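Local structure of TlmII (Streptoalloteichus hindustanus, 4HVM) at residues 61-66 against 163-168; 242-247 against 312-317; 180-185 against 189-194. The protein is a condensation-domain protein of tallysomycin biosynthesis that probably takes part in nonribosomal peptide assembly, although its exact reaction is not established. One frame throughout, in Å; residues are numbered along the deposited sequence.

Overall arrangement
The three contacts do not touch one another. Interactions 1 and 2 lie on opposite sides of the chain's centre, with their centres about 40 Å apart; interaction 3 is about 34 Å from the first and 30 Å from the second, centre to centre. The chain nevertheless connects them. The loop that leaves helix 147-161 supplies 163-168 to interaction 1 and then 180-185 to interaction 3. Helix 314-330 starts in interaction 2, and residues just beyond its end pack on interaction 3. Interaction 1 adjoins Leu-144 and Leu-145, at the junction of strand 133-141 and helix 147-161, where condensation domains generally carry the HHxxxDG active-site motif; here it reads HQMLLDA, a degenerate form whose catalytic role cannot be assumed.

Interaction 1: 61-66 against 163-168; sequences DAFPLL and GRFRPA
Ala-62 and Pro-167 mark the closest backbone approach, their CA atoms 6.6 Å apart. Ala-62 lies in the last turn of helix 49-62, Phe-63 is the first residue to leave helical geometry, and 163-168 is a loop that starts at the Schellman motif of Gly-163 and enters a 3-10 turn at Pro-167. No hydrogen bond crosses. The ring of Phe-165 does most of the touching, and it is met at its rim: Ala-62 CB points at CE2 of Phe-165 in the ring plane, 3.6 Å away, while CE2 of Phe-63 reaches Phe-165 CZ at 3.6 Å. The two phenyl rings, with centroids 5.8 Å apart and planes at 60°, form an oblique aromatic pair. Phe-165 reaches toward 61-66 with its CG anti to the backbone N (chi1 177°). Over one face of its ring, offset toward the rim, sits the backbone N of Pro-167, whose CG also grazes Ala-62 CB. A serine in place of Phe-165 would probably open a gap beside the Ala-62 methyl and leave the Phe-63 ring without this aromatic neighbour. Phe-165 packs further against Ala-156, Gln-159 and Ala-160 of helix 147-161 and against Glu-58 of helix 49-62, and thus bridges the two helices, while Phe-63 makes an edge-to-face contact with Tyr-170 and also packs on Val-293.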
ATOM      1  N   ASP A  61      14.904  13.615  12.787  1.00 25.56           N
ATOM      2  CA  ASP A  61      15.820  14.685  12.423  1.00 33.59           C
ATOM      3  C   ASP A  61      16.579  14.339  11.149  1.00 36.77           C
ATOM      4  O   ASP A  61      16.679  15.156  10.234  1.00 39.89           O
ATOM      5  CB  ASP A  61      16.805  14.948  13.565  1.00 38.10           C
ATOM      6  CG  ASP A  61      17.917  15.909  13.174  1.00 51.48           C
ATOM      7  OD1 ASP A  61      17.740  17.133  13.358  1.00 50.08           O
ATOM      8  OD2 ASP A  61      18.972  15.441  12.693  1.00 62.48           O
ATOM      9  N   ALA A  62      17.108  13.121  11.101  1.00 35.63           N
ATOM     10  CA  ALA A  62      17.962  12.687  10.001  1.00 32.81           C
ATOM     11  C   ALA A  62      17.224  12.621   8.667  1.00 32.82           C
ATOM     12  O   ALA A  62      17.844  12.699   7.609  1.00 34.71           O
ATOM     13  CB  ALA A  62      18.593  11.341  10.321  1.00 24.82           C
ATOM     14  N   PHE A  63      15.905  12.467   8.723  1.00 30.79           N
ATOM     15  CA  PHE A  63      15.088  12.398   7.515  1.00 29.50           C
ATOM     16  C   PHE A  63      14.163  13.604   7.400  1.00 27.70           C
ATOM     17  O   PHE A  63      13.024  13.558   7.861  1.00 35.02           O
ATOM     18  CB  PHE A  63      14.245  11.122   7.503  1.00 30.26           C
ATOM     19  CG  PHE A  63      15.037   9.866   7.284  1.00 31.60           C
ATOM     20  CD1 PHE A  63      15.588   9.583   6.045  1.00 33.95           C
ATOM     21  CD2 PHE A  63      15.207   8.954   8.312  1.00 28.62           C
ATOM     22  CE1 PHE A  63      16.307   8.421   5.840  1.00 32.54           C
ATOM     23  CE2 PHE A  63      15.923   7.791   8.114  1.00 22.21           C
ATOM     24  CZ  PHE A  63      16.474   7.523   6.878  1.00 29.53           C
ATOM     25  N   PRO A  64      14.642  14.683   6.765  1.00 25.14           N
ATOM     26  CA  PRO A  64      13.844  15.907   6.598  1.00 30.91           C
ATOM     27  C   PRO A  64      12.521  15.682   5.872  1.00 38.08           C
ATOM     28  O   PRO A  64      11.622  16.520   5.978  1.00 49.04           O
ATOM     29  CB  PRO A  64      14.758  16.819   5.772  1.00 23.63           C
ATOM     30  CG  PRO A  64      15.792  15.898   5.169  1.00 22.93           C
ATOM     31  CD  PRO A  64      15.981  14.808   6.169  1.00 23.12           C
ATOM     32  N   LEU A  65      12.401  14.566   5.159  1.00 26.49           N
ATOM     33  CA  LEU A  65      11.160  14.242   4.466  1.00 24.75           C
ATOM     34  C   LEU A  65      10.021  14.029   5.457  1.00 24.31           C
ATOM     35  O   LEU A  65       8.873  14.372   5.183  1.00 33.40           O
ATOM     36  CB  LEU A  65      11.335  12.994   3.599  1.00 16.52           C
ATOM     37  CG  LEU A  65      10.057  12.458   2.949  1.00 29.77           C
ATOM     38  CD1 LEU A  65       9.483  13.471   1.974  1.00 16.06           C
ATOM     39  CD2 LEU A  65      10.307  11.132   2.260  1.00 15.13           C
ATOM     40  N   LEU A  66      10.346  13.458   6.610  1.00 18.69           N
ATOM     41  CA  LEU A  66       9.345  13.186   7.628  1.00 19.62           C
ATOM     42  C   LEU A  66       8.776  14.480   8.205  1.00 27.11           C
ATOM     43  O   LEU A  66       7.659  14.501   8.719  1.00 29.94           O
ATOM     44  CB  LEU A  66       9.943  12.332   8.742  1.00 15.26           C
ATOM     45  CG  LEU A  66      10.575  11.012   8.309  1.00 22.61           C
ATOM     46  CD1 LEU A  66      11.145  10.276   9.510  1.00 23.93           C
ATOM     47  CD2 LEU A  66       9.564  10.143   7.580  1.00 13.81           C
ATOM     48  N   GLY A 163      22.533   2.140  18.272  1.00 45.19           N
ATOM     49  CA  GLY A 163      23.651   2.885  17.722  1.00 49.25           C
ATOM     50  C   GLY A 163      24.106   2.331  16.386  1.00 55.26           C
ATOM     51  O   GLY A 163      25.282   2.423  16.029  1.00 58.17           O
ATOM     52  N   ARG A 164      23.166   1.755  15.643  1.00 58.70           N
ATOM     53  CA  ARG A 164      23.482   1.133  14.362  1.00 62.04           C
ATOM     54  C   ARG A 164      22.926   1.940  13.192  1.00 61.35           C
ATOM     55  O   ARG A 164      23.066   1.548  12.033  1.00 59.67           O
ATOM     56  CB  ARG A 164      22.948  -0.301  14.322  1.00 60.82           C
ATOM     57  CG  ARG A 164      23.274  -1.098  15.574  1.00 65.67           C
ATOM     58  CD  ARG A 164      23.204  -2.594  15.325  1.00 69.04           C
ATOM     59  NE  ARG A 164      23.674  -3.356  16.478  1.00 72.18           N
ATOM     60  CZ  ARG A 164      23.938  -4.658  16.456  1.00 69.08           C
ATOM     61  NH1 ARG A 164      23.782  -5.348  15.334  1.00 63.14           N
ATOM     62  NH2 ARG A 164      24.363  -5.269  17.553  1.00 67.98           N
ATOM     63  N   PHE A 165      22.303   3.071  13.503  1.00 57.87           N
ATOM     64  CA  PHE A 165      21.714   3.918  12.476  1.00 51.13           C
ATOM     65  C   PHE A 165      22.759   4.801  11.803  1.00 57.47           C
ATOM     66  O   PHE A 165      23.350   5.677  12.436  1.00 58.62           O
ATOM     67  CB  PHE A 165      20.592   4.775  13.060  1.00 39.75           C
ATOM     68  CG  PHE A 165      19.983   5.729  12.072  1.00 36.59           C
ATOM     69  CD1 PHE A 165      19.204   5.261  11.028  1.00 35.37           C
ATOM     70  CD2 PHE A 165      20.179   7.095  12.192  1.00 39.33           C
ATOM     71  CE1 PHE A 165      18.637   6.134  10.116  1.00 32.79           C
ATOM     72  CE2 PHE A 165      19.614   7.975  11.283  1.00 37.89           C
ATOM     73  CZ  PHE A 165      18.841   7.495  10.244  1.00 32.90           C
ATOM     74  N   ARG A 166      22.987   4.552  10.518  1.00 59.94           N
ATOM     75  CA  ARG A 166      23.857   5.391   9.708  1.00 57.91           C
ATOM     76  C   ARG A 166      23.053   6.005   8.569  1.00 53.71           C
ATOM     77  O   ARG A 166      22.572   5.289   7.694  1.00 50.51           O
ATOM     78  CB  ARG A 166      25.031   4.582   9.157  1.00 62.08           C
ATOM     79  CG  ARG A 166      25.926   4.003  10.238  1.00 70.56           C
ATOM     80  CD  ARG A 166      27.190   3.383   9.661  1.00 78.04           C
ATOM     81  NE  ARG A 166      26.895   2.327   8.697  1.00 79.59           N
ATOM     82  CZ  ARG A 166      27.814   1.545   8.140  1.00 79.67           C
ATOM     83  NH1 ARG A 166      29.094   1.695   8.452  1.00 78.01           N
ATOM     84  NH2 ARG A 166      27.451   0.610   7.272  1.00 80.73           N
ATOM     85  N   PRO A 167      22.896   7.339   8.588  1.00 51.23           N
ATOM     86  CA  PRO A 167      22.077   8.067   7.612  1.00 48.20           C
ATOM     87  C   PRO A 167      22.596   7.933   6.183  1.00 44.83           C
ATOM     88  O   PRO A 167      21.812   8.000   5.236  1.00 47.05           O
ATOM     89  CB  PRO A 167      22.192   9.525   8.075  1.00 48.79           C
ATOM     90  CG  PRO A 167      22.578   9.442   9.510  1.00 48.24           C
ATOM     91  CD  PRO A 167      23.459   8.239   9.608  1.00 47.67           C
ATOM     92  N   ALA A 168      23.903   7.746   6.038  1.00 45.84           N
ATOM     93  CA  ALA A 168      24.519   7.618   4.721  1.00 47.35           C
ATOM     94  C   ALA A 168      24.137   6.304   4.048  1.00 46.53           C
ATOM     95  O   ALA A 168      24.244   6.166   2.830  1.00 49.06           O
ATOM     96  CB  ALA A 168      26.029   7.742   4.824  1.00 48.52           C
TER

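Interaction 2: 242-247 against 312-317; sequences SLAMAA and PSFRDL
Ala-247 and Leu-317 each bring a side chain nearest to the other's backbone carbonyl rather than to the other's side chain. Ala-247 CB lies 4.0 Å from Leu-317 O, Leu-317 CD2 lies 4.1 Å from Ala-247 O, and the two CB atoms are slightly farther apart at 4.4 Å. With a methyl as the only side chain at position 247, the backbones come close, the CA atoms of this pair being 5.6 Å apart. One turn earlier on both helices, Ala-244 meets Phe-314. The phenyl ring extends toward helix 241-255 with CG anti to the backbone N (chi1 177°), and Ala-244 CB sits at the ring edge, near its plane, 4.1 Å from CZ of Phe-314. Leu-230 of helix 224-231 packs on both Ala-244 and Phe-314.

Just ahead of Phe-314, Ser-313 and Asp-316 form a capping box that starts helix 314-330. Ser-313 N donates to Asp-316 OD2 at 2.9 Å, reaching the anti side of the carboxylate, 26° out of its plane; in return, Asp-316 N donates to Ser-313 OG at 3.2 Å. Thr-321 OG1 hydrogen-bonds to Leu-317 O. Ser-313 and Asp-316 thus pair with each other, and backbone bonds of Pro-312 to Leu-465 and of Arg-315 to Pro-461 also tie down this helix start. What holds 242-247 against 312-317 is non-polar contact, partly against the carbonyls, with no hydrogen bond or charge pair crossing; the methyls of Ala-244 and Ala-247 probably set how closely the helices approach.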
ATOM      1  N   SER A 242       1.822 -11.099  -4.787  1.00 78.58           N
ATOM      2  CA  SER A 242       0.484 -10.575  -5.027  1.00 68.58           C
ATOM      3  C   SER A 242      -0.028 -11.073  -6.375  1.00 53.56           C
ATOM      4  O   SER A 242      -1.210 -10.928  -6.691  1.00 50.47           O
ATOM      5  CB  SER A 242       0.491  -9.044  -4.994  1.00 69.89           C
ATOM      6  OG  SER A 242       1.226  -8.515  -6.085  1.00 69.38           O
ATOM      7  N   LEU A 243       0.867 -11.667  -7.160  1.00 39.40           N
ATOM      8  CA  LEU A 243       0.510 -12.167  -8.485  1.00 28.44           C
ATOM      9  C   LEU A 243      -0.207 -13.510  -8.414  1.00 24.52           C
ATOM     10  O   LEU A 243      -1.036 -13.823  -9.265  1.00 29.45           O
ATOM     11  CB  LEU A 243       1.741 -12.258  -9.391  1.00 20.09           C
ATOM     12  CG  LEU A 243       1.542 -11.565 -10.742  1.00 37.40           C
ATOM     13  CD1 LEU A 243       1.057 -10.137 -10.538  1.00 21.01           C
ATOM     14  CD2 LEU A 243       2.819 -11.591 -11.567  1.00 21.06           C
ATOM     15  N   ALA A 244       0.112 -14.299  -7.395  1.00 18.81           N
ATOM     16  CA  ALA A 244      -0.622 -15.529  -7.140  1.00 18.39           C
ATOM     17  C   ALA A 244      -2.031 -15.172  -6.688  1.00 27.55           C
ATOM     18  O   ALA A 244      -2.995 -15.847  -7.044  1.00 29.18           O
ATOM     19  CB  ALA A 244       0.079 -16.362  -6.092  1.00 18.44           C
HETATM   20  N   MSE A 245      -2.138 -14.105  -5.901  1.00 27.28           N
HETATM   21  CA  MSE A 245      -3.433 -13.580  -5.482  1.00 28.81           C
HETATM   22  C   MSE A 245      -4.253 -13.091  -6.666  1.00 29.29           C
HETATM   23  O   MSE A 245      -5.424 -13.438  -6.803  1.00 24.98           O
HETATM   24  CB  MSE A 245      -3.251 -12.434  -4.490  1.00 35.94           C
HETATM   25  CG  MSE A 245      -2.905 -12.878  -3.088  1.00 40.57           C
HETATM   26 SE   MSE A 245      -4.360 -13.885  -2.280  0.70 64.33          SE
HETATM   27  CE  MSE A 245      -3.725 -15.702  -2.614  1.00 18.65           C
ATOM     28  N   ALA A 246      -3.633 -12.275  -7.511  1.00 26.78           N
ATOM     29  CA  ALA A 246      -4.307 -11.719  -8.676  1.00 26.16           C
ATOM     30  C   ALA A 246      -4.805 -12.807  -9.622  1.00 25.32           C
ATOM     31  O   ALA A 246      -5.879 -12.681 -10.212  1.00 27.18           O
ATOM     32  CB  ALA A 246      -3.384 -10.761  -9.409  1.00 29.62           C
ATOM     33  N   ALA A 247      -4.027 -13.877  -9.755  1.00 22.97           N
ATOM     34  CA  ALA A 247      -4.398 -14.985 -10.624  1.00 18.95           C
ATOM     35  C   ALA A 247      -5.593 -15.743 -10.063  1.00 22.37           C
ATOM     36  O   ALA A 247      -6.528 -16.074 -10.792  1.00 21.25           O
ATOM     37  CB  ALA A 247      -3.218 -15.926 -10.814  1.00 21.64           C
ATOM     38  N   PRO A 312      -9.166 -24.929 -15.967  1.00 32.41           N
ATOM     39  CA  PRO A 312      -7.805 -24.388 -15.950  1.00 27.99           C
ATOM     40  C   PRO A 312      -7.031 -24.817 -14.709  1.00 23.62           C
ATOM     41  O   PRO A 312      -7.625 -25.135 -13.678  1.00 21.80           O
ATOM     42  CB  PRO A 312      -8.037 -22.879 -15.929  1.00 19.79           C
ATOM     43  CG  PRO A 312      -9.339 -22.721 -15.220  1.00 24.71           C
ATOM     44  CD  PRO A 312     -10.171 -23.917 -15.588  1.00 28.27           C
ATOM     45  N   SER A 313      -5.709 -24.831 -14.822  1.00 25.43           N
ATOM     46  CA  SER A 313      -4.848 -25.101 -13.678  1.00 27.62           C
ATOM     47  C   SER A 313      -4.279 -23.787 -13.159  1.00 23.96           C
ATOM     48  O   SER A 313      -4.489 -22.734 -13.762  1.00 25.01           O
ATOM     49  CB  SER A 313      -3.706 -26.033 -14.074  1.00 21.08           C
ATOM     50  OG  SER A 313      -2.835 -25.397 -14.990  1.00 32.88           O
ATOM     51  N   PHE A 314      -3.559 -23.841 -12.044  1.00 19.09           N
ATOM     52  CA  PHE A 314      -2.910 -22.647 -11.518  1.00 17.08           C
ATOM     53  C   PHE A 314      -1.905 -22.104 -12.525  1.00 30.56           C
ATOM     54  O   PHE A 314      -1.766 -20.893 -12.682  1.00 31.88           O
ATOM     55  CB  PHE A 314      -2.218 -22.941 -10.192  1.00 17.41           C
ATOM     56  CG  PHE A 314      -1.469 -21.767  -9.625  1.00 16.12           C
ATOM     57  CD1 PHE A 314      -2.149 -20.656  -9.154  1.00 20.21           C
ATOM     58  CD2 PHE A 314      -0.086 -21.783  -9.545  1.00 20.25           C
ATOM     59  CE1 PHE A 314      -1.465 -19.580  -8.623  1.00 14.21           C
ATOM     60  CE2 PHE A 314       0.605 -20.711  -9.015  1.00 18.34           C
ATOM     61  CZ  PHE A 314      -0.086 -19.607  -8.553  1.00 21.75           C
ATOM     62  N   ARG A 315      -1.212 -23.009 -13.208  1.00 30.83           N
ATOM     63  CA  ARG A 315      -0.248 -22.619 -14.228  1.00 23.74           C
ATOM     64  C   ARG A 315      -0.917 -21.880 -15.375  1.00 22.76           C
ATOM     65  O   ARG A 315      -0.364 -20.919 -15.905  1.00 26.27           O
ATOM     66  CB  ARG A 315       0.503 -23.837 -14.769  1.00 24.75           C
ATOM     67  CG  ARG A 315       1.781 -24.163 -14.021  1.00 33.70           C
ATOM     68  CD  ARG A 315       2.679 -25.077 -14.841  1.00 45.88           C
ATOM     69  NE  ARG A 315       3.935 -25.368 -14.158  1.00 54.55           N
ATOM     70  CZ  ARG A 315       4.119 -26.405 -13.349  1.00 62.38           C
ATOM     71  NH1 ARG A 315       3.128 -27.257 -13.127  1.00 71.14           N
ATOM     72  NH2 ARG A 315       5.296 -26.597 -12.767  1.00 61.94           N
ATOM     73  N   ASP A 316      -2.107 -22.338 -15.755  1.00 21.14           N
ATOM     74  CA  ASP A 316      -2.871 -21.704 -16.824  1.00 24.59           C
ATOM     75  C   ASP A 316      -3.175 -20.244 -16.502  1.00 22.86           C
ATOM     76  O   ASP A 316      -2.940 -19.358 -17.318  1.00 32.84           O
ATOM     77  CB  ASP A 316      -4.174 -22.464 -17.089  1.00 33.72           C
ATOM     78  CG  ASP A 316      -3.950 -23.772 -17.825  1.00 46.16           C
ATOM     79  OD1 ASP A 316      -3.041 -23.829 -18.681  1.00 55.55           O
ATOM     80  OD2 ASP A 316      -4.683 -24.745 -17.551  1.00 45.63           O
ATOM     81  N   LEU A 317      -3.690 -20.003 -15.301  1.00 21.03           N
ATOM     82  CA  LEU A 317      -4.069 -18.660 -14.886  1.00 19.03           C
ATOM     83  C   LEU A 317      -2.857 -17.812 -14.533  1.00 19.51           C
ATOM     84  O   LEU A 317      -2.882 -16.592 -14.693  1.00 23.38           O
ATOM     85  CB  LEU A 317      -5.035 -18.727 -13.706  1.00 14.16           C
ATOM     86  CG  LEU A 317      -6.420 -19.254 -14.072  1.00 20.42           C
ATOM     87  CD1 LEU A 317      -6.889 -20.250 -13.042  1.00 31.17           C
ATOM     88  CD2 LEU A 317      -7.410 -18.111 -14.205  1.00 17.63           C
TER

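Interaction 3: 180-185 against 189-194; sequences HPLDRE and VARHRW
Leu-182 CD2 lies over one face of the Arg-191 guanidinium, 3.4 Å from NH1, and also touches the CG of the same arginine at 3.9 Å. With CG beside the backbone N, the Arg-191 chain bends at chi2 (-66°), folding back toward the loop. The leucine comes to meet it with CG anti to its carbonyl carbon (chi1 -51°), and the two side chains cross obliquely. Arg-191 NH1 hydrogen-bonds to the backbone O of Tyr-332, which fixes the polar end while the leucine lies over the plane. The backbone of Leu-182 is itself held, its N donating at 3.0 Å to His-180 ND1, almost exactly in the imidazole plane. Glu-185, just after the N-cap Arg-184, and Val-189 are joined by an i to i+4 bond in the first turn of helix 185-198: Val-189 N reaches Glu-185 O at 2.8 Å in a nearly straight bond (171°). The carboxylate of Glu-185 has its main polar partner in Arg-188, a salt bridge from OE2 to NH1, and the bent side chain also brings OE2 to 3.7 Å from Val-189 CG2. Leu-182 also packs on Val-187 and Arg-188 of helix 185-198 and on Leu-333 and Pro-334, between helices 314-330 and 335-344, joining the first turns of helix 185-198 to that later connection.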
ATOM      1  N   HIS A 180      11.475  10.905 -12.976  1.00 33.64           N
ATOM      2  CA  HIS A 180      10.269  10.479 -13.674  1.00 30.67           C
ATOM      3  C   HIS A 180      10.638   9.396 -14.679  1.00 26.59           C
ATOM      4  O   HIS A 180      11.502   9.606 -15.529  1.00 27.84           O
ATOM      5  CB  HIS A 180       9.625  11.665 -14.395  1.00 28.89           C
ATOM      6  CG  HIS A 180       8.178  11.462 -14.729  1.00 29.82           C
ATOM      7  ND1 HIS A 180       7.746  10.522 -15.639  1.00 25.79           N
ATOM      8  CD2 HIS A 180       7.065  12.089 -14.279  1.00 17.91           C
ATOM      9  CE1 HIS A 180       6.429  10.574 -15.731  1.00 29.29           C
ATOM     10  NE2 HIS A 180       5.992  11.517 -14.916  1.00 35.72           N
ATOM     11  N   PRO A 181       9.986   8.229 -14.583  1.00 22.68           N
ATOM     12  CA  PRO A 181      10.258   7.089 -15.466  1.00 22.64           C
ATOM     13  C   PRO A 181      10.047   7.438 -16.936  1.00 28.83           C
ATOM     14  O   PRO A 181      10.588   6.762 -17.810  1.00 37.11           O
ATOM     15  CB  PRO A 181       9.221   6.054 -15.023  1.00 19.99           C
ATOM     16  CG  PRO A 181       8.900   6.413 -13.621  1.00 19.86           C
ATOM     17  CD  PRO A 181       8.958   7.911 -13.579  1.00 21.45           C
ATOM     18  N   LEU A 182       9.267   8.483 -17.194  1.00 30.14           N
ATOM     19  CA  LEU A 182       8.985   8.932 -18.552  1.00 24.03           C
ATOM     20  C   LEU A 182       9.586  10.312 -18.797  1.00 27.10           C
ATOM     21  O   LEU A 182       8.913  11.226 -19.273  1.00 25.08           O
ATOM     22  CB  LEU A 182       7.478   8.959 -18.799  1.00 18.14           C
ATOM     23  CG  LEU A 182       6.734   7.678 -18.427  1.00 14.68           C
ATOM     24  CD1 LEU A 182       5.261   7.804 -18.765  1.00 14.86           C
ATOM     25  CD2 LEU A 182       7.343   6.475 -19.127  1.00 14.56           C
ATOM     26  N   ASP A 183      10.862  10.457 -18.456  1.00 33.64           N
ATOM     27  CA  ASP A 183      11.544  11.735 -18.609  1.00 51.23           C
ATOM     28  C   ASP A 183      11.695  12.119 -20.080  1.00 53.87           C
ATOM     29  O   ASP A 183      11.576  13.293 -20.437  1.00 56.45           O
ATOM     30  CB  ASP A 183      12.908  11.702 -17.917  1.00 66.89           C
ATOM     31  CG  ASP A 183      13.420  13.091 -17.570  1.00 74.62           C
ATOM     32  OD1 ASP A 183      12.901  13.692 -16.603  1.00 74.37           O
ATOM     33  OD2 ASP A 183      14.345  13.575 -18.259  1.00 76.20           O
ATOM     34  N   ARG A 184      11.960  11.129 -20.929  1.00 46.29           N
ATOM     35  CA  ARG A 184      12.041  11.365 -22.366  1.00 33.33           C
ATOM     36  C   ARG A 184      10.650  11.534 -22.952  1.00 30.66           C
ATOM     37  O   ARG A 184       9.754  10.737 -22.681  1.00 37.70           O
ATOM     38  CB  ARG A 184      12.772  10.225 -23.076  1.00 27.69           C
ATOM     39  CG  ARG A 184      14.285  10.332 -23.019  1.00 34.30           C
ATOM     40  CD  ARG A 184      14.941   9.559 -24.153  1.00 36.20           C
ATOM     41  NE  ARG A 184      14.655   8.130 -24.080  1.00 32.32           N
ATOM     42  CZ  ARG A 184      14.361   7.373 -25.132  1.00 29.57           C
ATOM     43  NH1 ARG A 184      14.116   6.081 -24.969  1.00 24.53           N
ATOM     44  NH2 ARG A 184      14.310   7.908 -26.344  1.00 24.72           N
ATOM     45  N   GLU A 185      10.474  12.576 -23.758  1.00 25.42           N
ATOM     46  CA  GLU A 185       9.177  12.872 -24.356  1.00 27.36           C
ATOM     47  C   GLU A 185       8.743  11.795 -25.346  1.00 27.36           C
ATOM     48  O   GLU A 185       7.574  11.414 -25.387  1.00 29.03           O
ATOM     49  CB  GLU A 185       9.204  14.244 -25.037  1.00 35.08           C
ATOM     50  CG  GLU A 185       7.891  14.656 -25.699  1.00 44.73           C
ATOM     51  CD  GLU A 185       6.790  14.996 -24.705  1.00 51.71           C
ATOM     52  OE1 GLU A 185       7.050  15.005 -23.484  1.00 46.56           O
ATOM     53  OE2 GLU A 185       5.654  15.258 -25.155  1.00 55.36           O
ATOM     54  N   VAL A 189       5.141  10.031 -25.019  1.00 21.59           N
ATOM     55  CA  VAL A 189       4.166  10.024 -26.101  1.00 21.09           C
ATOM     56  C   VAL A 189       3.767   8.596 -26.464  1.00 23.66           C
ATOM     57  O   VAL A 189       2.590   8.307 -26.688  1.00 28.30           O
ATOM     58  CB  VAL A 189       4.715  10.744 -27.350  1.00 26.13           C
ATOM     59  CG1 VAL A 189       3.782  10.560 -28.538  1.00 20.78           C
ATOM     60  CG2 VAL A 189       4.935  12.225 -27.058  1.00 24.28           C
ATOM     61  N   ALA A 190       4.751   7.703 -26.503  1.00 22.09           N
ATOM     62  CA  ALA A 190       4.510   6.308 -26.847  1.00 19.30           C
ATOM     63  C   ALA A 190       3.630   5.604 -25.816  1.00 23.09           C
ATOM     64  O   ALA A 190       2.718   4.859 -26.173  1.00 29.28           O
ATOM     65  CB  ALA A 190       5.824   5.576 -27.002  1.00 15.78           C
ATOM     66  N   ARG A 191       3.903   5.845 -24.537  1.00 18.50           N
ATOM     67  CA  ARG A 191       3.102   5.264 -23.468  1.00 17.90           C
ATOM     68  C   ARG A 191       1.689   5.842 -23.488  1.00 20.85           C
ATOM     69  O   ARG A 191       0.709   5.133 -23.253  1.00 26.66           O
ATOM     70  CB  ARG A 191       3.754   5.530 -22.109  1.00 16.55           C
ATOM     71  CG  ARG A 191       5.196   5.050 -21.994  1.00 17.43           C
ATOM     72  CD  ARG A 191       5.296   3.537 -22.074  1.00 13.96           C
ATOM     73  NE  ARG A 191       6.684   3.083 -22.048  1.00 20.11           N
ATOM     74  CZ  ARG A 191       7.396   2.902 -20.938  1.00 18.22           C
ATOM     75  NH1 ARG A 191       6.854   3.135 -19.752  1.00 19.64           N
ATOM     76  NH2 ARG A 191       8.654   2.488 -21.014  1.00 19.66           N
ATOM     77  N   HIS A 192       1.593   7.140 -23.763  1.00 18.81           N
ATOM     78  CA  HIS A 192       0.302   7.809 -23.824  1.00 19.98           C
ATOM     79  C   HIS A 192      -0.519   7.259 -24.982  1.00 22.19           C
ATOM     80  O   HIS A 192      -1.736   7.119 -24.882  1.00 21.13           O
ATOM     81  CB  HIS A 192       0.484   9.317 -23.975  1.00 18.62           C
ATOM     82  CG  HIS A 192      -0.780  10.097 -23.789  1.00 38.82           C
ATOM     83  ND1 HIS A 192      -1.645  10.375 -24.826  1.00 38.74           N
ATOM     84  CD2 HIS A 192      -1.327  10.656 -22.683  1.00 38.61           C
ATOM     85  CE1 HIS A 192      -2.669  11.073 -24.367  1.00 42.79           C
ATOM     86  NE2 HIS A 192      -2.500  11.258 -23.071  1.00 42.93           N
ATOM     87  N   ARG A 193       0.158   6.953 -26.082  1.00 25.93           N
ATOM     88  CA  ARG A 193      -0.494   6.354 -27.238  1.00 27.46           C
ATOM     89  C   ARG A 193      -1.004   4.953 -26.919  1.00 24.18           C
ATOM     90  O   ARG A 193      -2.154   4.621 -27.204  1.00 25.16           O
ATOM     91  CB  ARG A 193       0.475   6.280 -28.417  1.00 30.05           C
ATOM     92  CG  ARG A 193       0.143   7.208 -29.569  1.00 52.44           C
ATOM     93  CD  ARG A 193       0.835   6.741 -30.840  1.00 66.92           C
ATOM     94  NE  ARG A 193       0.381   5.413 -31.245  1.00 71.61           N
ATOM     95  CZ  ARG A 193       1.119   4.542 -31.928  1.00 71.29           C
ATOM     96  NH1 ARG A 193       2.359   4.851 -32.280  1.00 73.90           N
ATOM     97  NH2 ARG A 193       0.621   3.357 -32.251  1.00 66.30           N
ATOM     98  N   TRP A 194      -0.131   4.139 -26.332  1.00 19.85           N
ATOM     99  CA  TRP A 194      -0.434   2.747 -26.016  1.00 24.40           C
ATOM    100  C   TRP A 194      -1.699   2.617 -25.173  1.00 32.43           C
ATOM    101  O   TRP A 194      -2.515   1.723 -25.396  1.00 41.44           O
ATOM    102  CB  TRP A 194       0.750   2.111 -25.282  1.00 14.45           C
ATOM    103  CG  TRP A 194       0.676   0.612 -25.161  1.00 21.21           C
ATOM    104  CD1 TRP A 194       1.174  -0.304 -26.040  1.00 22.98           C
ATOM    105  CD2 TRP A 194       0.085  -0.141 -24.089  1.00 16.79           C
ATOM    106  NE1 TRP A 194       0.927  -1.578 -25.589  1.00 21.44           N
ATOM    107  CE2 TRP A 194       0.260  -1.506 -24.394  1.00 18.37           C
ATOM    108  CE3 TRP A 194      -0.578   0.206 -22.907  1.00 15.65           C
ATOM    109  CZ2 TRP A 194      -0.201  -2.524 -23.562  1.00 21.49           C
ATOM    110  CZ3 TRP A 194      -1.036  -0.809 -22.080  1.00 13.85           C
ATOM    111  CH2 TRP A 194      -0.845  -2.156 -22.413  1.00 16.06           C
TER